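Local coordinates for flagellar motor switch protein FliG (Helicobacter pylori 26695, PDB 5WUJ) that forms part of the flagellar switch complex, which interacts with chemotaxis proteins such as CheY and contacts motor components that determine the direction of rotation, at residues 17-22 and 60-65. Residues are numbered along the deposited sequence; the frame is centred on the assembly and turned at random.
Sequences AILLIQ and AVLEEF
F65 N bonds to V61 O at 3.0 Å within its own helix, and both residues pack against helix 12-23; no hydrogen bond joins the two segments. I18, L19, V61, L62 and F65 meet through apolar groups, and the end of the Q22 side chain lies against L62. L19 makes the largest single contribution, touching V61, L62 and F65. Its CG stands anti to the backbone N (chi1 -179°), beside L62 CD2 at 4.1 Å, and its CD1 lies over one face of the F65 ring, displaced toward the rim. This CH-pi contact is tight, with CD1 3.5 Å from the ring centroid and 3.3 Å from F65 CG. One residue earlier, I18 CG2 presses on V61 CG2 at 4.0 Å, the two side chains crossing at about a right angle. Q22 and L62 reach toward each other tip to tip, Q22 CD coming within 3.9 Å of L62 CG. The short axes cross at -103°, 9.5 Å apart, a nearly perpendicular packing in the all-helical N-terminal domain of FliG. A second protein chain packs on L19 and L62, consistent with this domain's known role in binding FliF. Helix 37-50 backs helix 12-23 through A17, I18 and L20, while F65 rests on M12 and I16, and a salt bridge from E64 to K15 ties helix 55-71 to helix 12-23.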
loop_
_atom_site.group_PDB
_atom_site.type_symbol
_atom_site.label_atom_id
_atom_site.label_comp_id
_atom_site.label_asym_id
_atom_site.label_seq_id
_atom_site.Cartn_x
_atom_site.Cartn_y
_atom_site.Cartn_z
ATOM N N ALA B 17 6.281 7.199 0.034
ATOM C CA ALA B 17 7.250 7.127 -1.059
ATOM C C ALA B 17 7.465 5.688 -1.507
ATOM O O ALA B 17 7.579 5.414 -2.712
ATOM C CB ALA B 17 8.577 7.752 -0.634
ATOM N N ILE B 18 7.502 4.748 -0.555
ATOM C CA ILE B 18 7.628 3.342 -0.935
ATOM C C ILE B 18 6.409 2.900 -1.744
ATOM O O ILE B 18 6.538 2.190 -2.750
ATOM C CB ILE B 18 7.855 2.461 0.312
ATOM C CG1 ILE B 18 9.330 2.527 0.730
ATOM C CG2 ILE B 18 7.481 1.017 0.039
ATOM C CD1 ILE B 18 9.554 2.301 2.214
ATOM N N LEU B 19 5.209 3.324 -1.340
ATOM C CA LEU B 19 4.043 3.051 -2.181
ATOM C C LEU B 19 4.227 3.657 -3.570
ATOM O O LEU B 19 4.000 2.986 -4.585
ATOM C CB LEU B 19 2.767 3.580 -1.512
ATOM C CG LEU B 19 1.413 3.393 -2.211
ATOM C CD1 LEU B 19 0.337 3.502 -1.177
ATOM C CD2 LEU B 19 1.158 4.436 -3.295
ATOM N N LEU B 20 4.662 4.929 -3.638
ATOM C CA LEU B 20 4.774 5.593 -4.937
ATOM C C LEU B 20 5.802 4.912 -5.833
ATOM O O LEU B 20 5.556 4.701 -7.028
ATOM C CB LEU B 20 5.113 7.068 -4.752
ATOM C CG LEU B 20 3.914 7.823 -4.180
ATOM C CD1 LEU B 20 4.297 9.242 -3.774
ATOM C CD2 LEU B 20 2.759 7.834 -5.196
ATOM N N ILE B 21 6.955 4.555 -5.275
ATOM C CA ILE B 21 7.958 3.817 -6.038
ATOM C C ILE B 21 7.327 2.597 -6.705
ATOM O O ILE B 21 7.560 2.320 -7.885
ATOM C CB ILE B 21 9.130 3.408 -5.121
ATOM C CG1 ILE B 21 9.958 4.617 -4.664
ATOM C CG2 ILE B 21 9.983 2.330 -5.784
ATOM C CD1 ILE B 21 10.903 4.317 -3.472
ATOM N N GLN B 22 6.510 1.852 -5.966
ATOM C CA GLN B 22 5.961 0.624 -6.526
ATOM C C GLN B 22 4.876 0.884 -7.573
ATOM O O GLN B 22 4.667 0.038 -8.446
ATOM C CB GLN B 22 5.416 -0.256 -5.415
ATOM C CG GLN B 22 6.473 -0.806 -4.482
ATOM C CD GLN B 22 5.840 -1.398 -3.248
ATOM O OE1 GLN B 22 5.505 -0.687 -2.289
ATOM N NE2 GLN B 22 5.610 -2.690 -3.286
ATOM N N ALA B 60 4.505 -5.271 2.341
ATOM C CA ALA B 60 3.867 -4.984 3.621
ATOM C C ALA B 60 3.279 -3.571 3.642
ATOM O O ALA B 60 2.216 -3.344 4.236
ATOM C CB ALA B 60 4.879 -5.169 4.750
ATOM N N VAL B 61 3.955 -2.613 2.993
ATOM C CA VAL B 61 3.418 -1.254 2.887
ATOM C C VAL B 61 2.150 -1.243 2.041
ATOM O O VAL B 61 1.147 -0.616 2.410
ATOM C CB VAL B 61 4.483 -0.286 2.326
ATOM C CG1 VAL B 61 3.859 1.096 1.938
ATOM C CG2 VAL B 61 5.575 -0.058 3.353
ATOM N N LEU B 62 2.169 -1.932 0.894
ATOM C CA LEU B 62 0.972 -1.993 0.060
ATOM C C LEU B 62 -0.196 -2.612 0.813
ATOM O O LEU B 62 -1.338 -2.149 0.702
ATOM C CB LEU B 62 1.247 -2.800 -1.206
ATOM C CG LEU B 62 2.178 -2.167 -2.208
ATOM C CD1 LEU B 62 2.147 -2.969 -3.511
ATOM C CD2 LEU B 62 1.814 -0.696 -2.414
ATOM N N GLU B 63 0.069 -3.671 1.576
ATOM C CA GLU B 63 -1.005 -4.294 2.342
ATOM C C GLU B 63 -1.586 -3.316 3.351
ATOM O O GLU B 63 -2.798 -3.314 3.608
ATOM C CB GLU B 63 -0.496 -5.543 3.057
ATOM C CG GLU B 63 -0.313 -6.750 2.163
ATOM C CD GLU B 63 -0.250 -8.040 2.963
ATOM O OE1 GLU B 63 -0.162 -7.954 4.214
ATOM O OE2 GLU B 63 -0.302 -9.131 2.347
ATOM N N GLU B 64 -0.725 -2.496 3.951
ATOM C CA GLU B 64 -1.204 -1.490 4.890
ATOM C C GLU B 64 -2.118 -0.492 4.187
ATOM O O GLU B 64 -3.203 -0.168 4.685
ATOM C CB GLU B 64 -0.006 -0.796 5.535
ATOM C CG GLU B 64 -0.334 0.196 6.624
ATOM C CD GLU B 64 0.923 0.719 7.316
ATOM O OE1 GLU B 64 0.891 1.866 7.808
ATOM O OE2 GLU B 64 1.943 -0.010 7.362
ATOM N N PHE B 65 -1.713 -0.023 3.006
ATOM C CA PHE B 65 -2.540 0.935 2.278
ATOM C C PHE B 65 -3.776 0.280 1.677
ATOM O O PHE B 65 -4.827 0.922 1.601
ATOM C CB PHE B 65 -1.721 1.616 1.200
ATOM C CG PHE B 65 -0.956 2.787 1.719
ATOM C CD1 PHE B 65 -1.572 4.014 1.862
ATOM C CD2 PHE B 65 0.370 2.653 2.093
ATOM C CE1 PHE B 65 -0.871 5.107 2.366
ATOM C CE2 PHE B 65 1.079 3.746 2.588
ATOM C CZ PHE B 65 0.456 4.961 2.732
#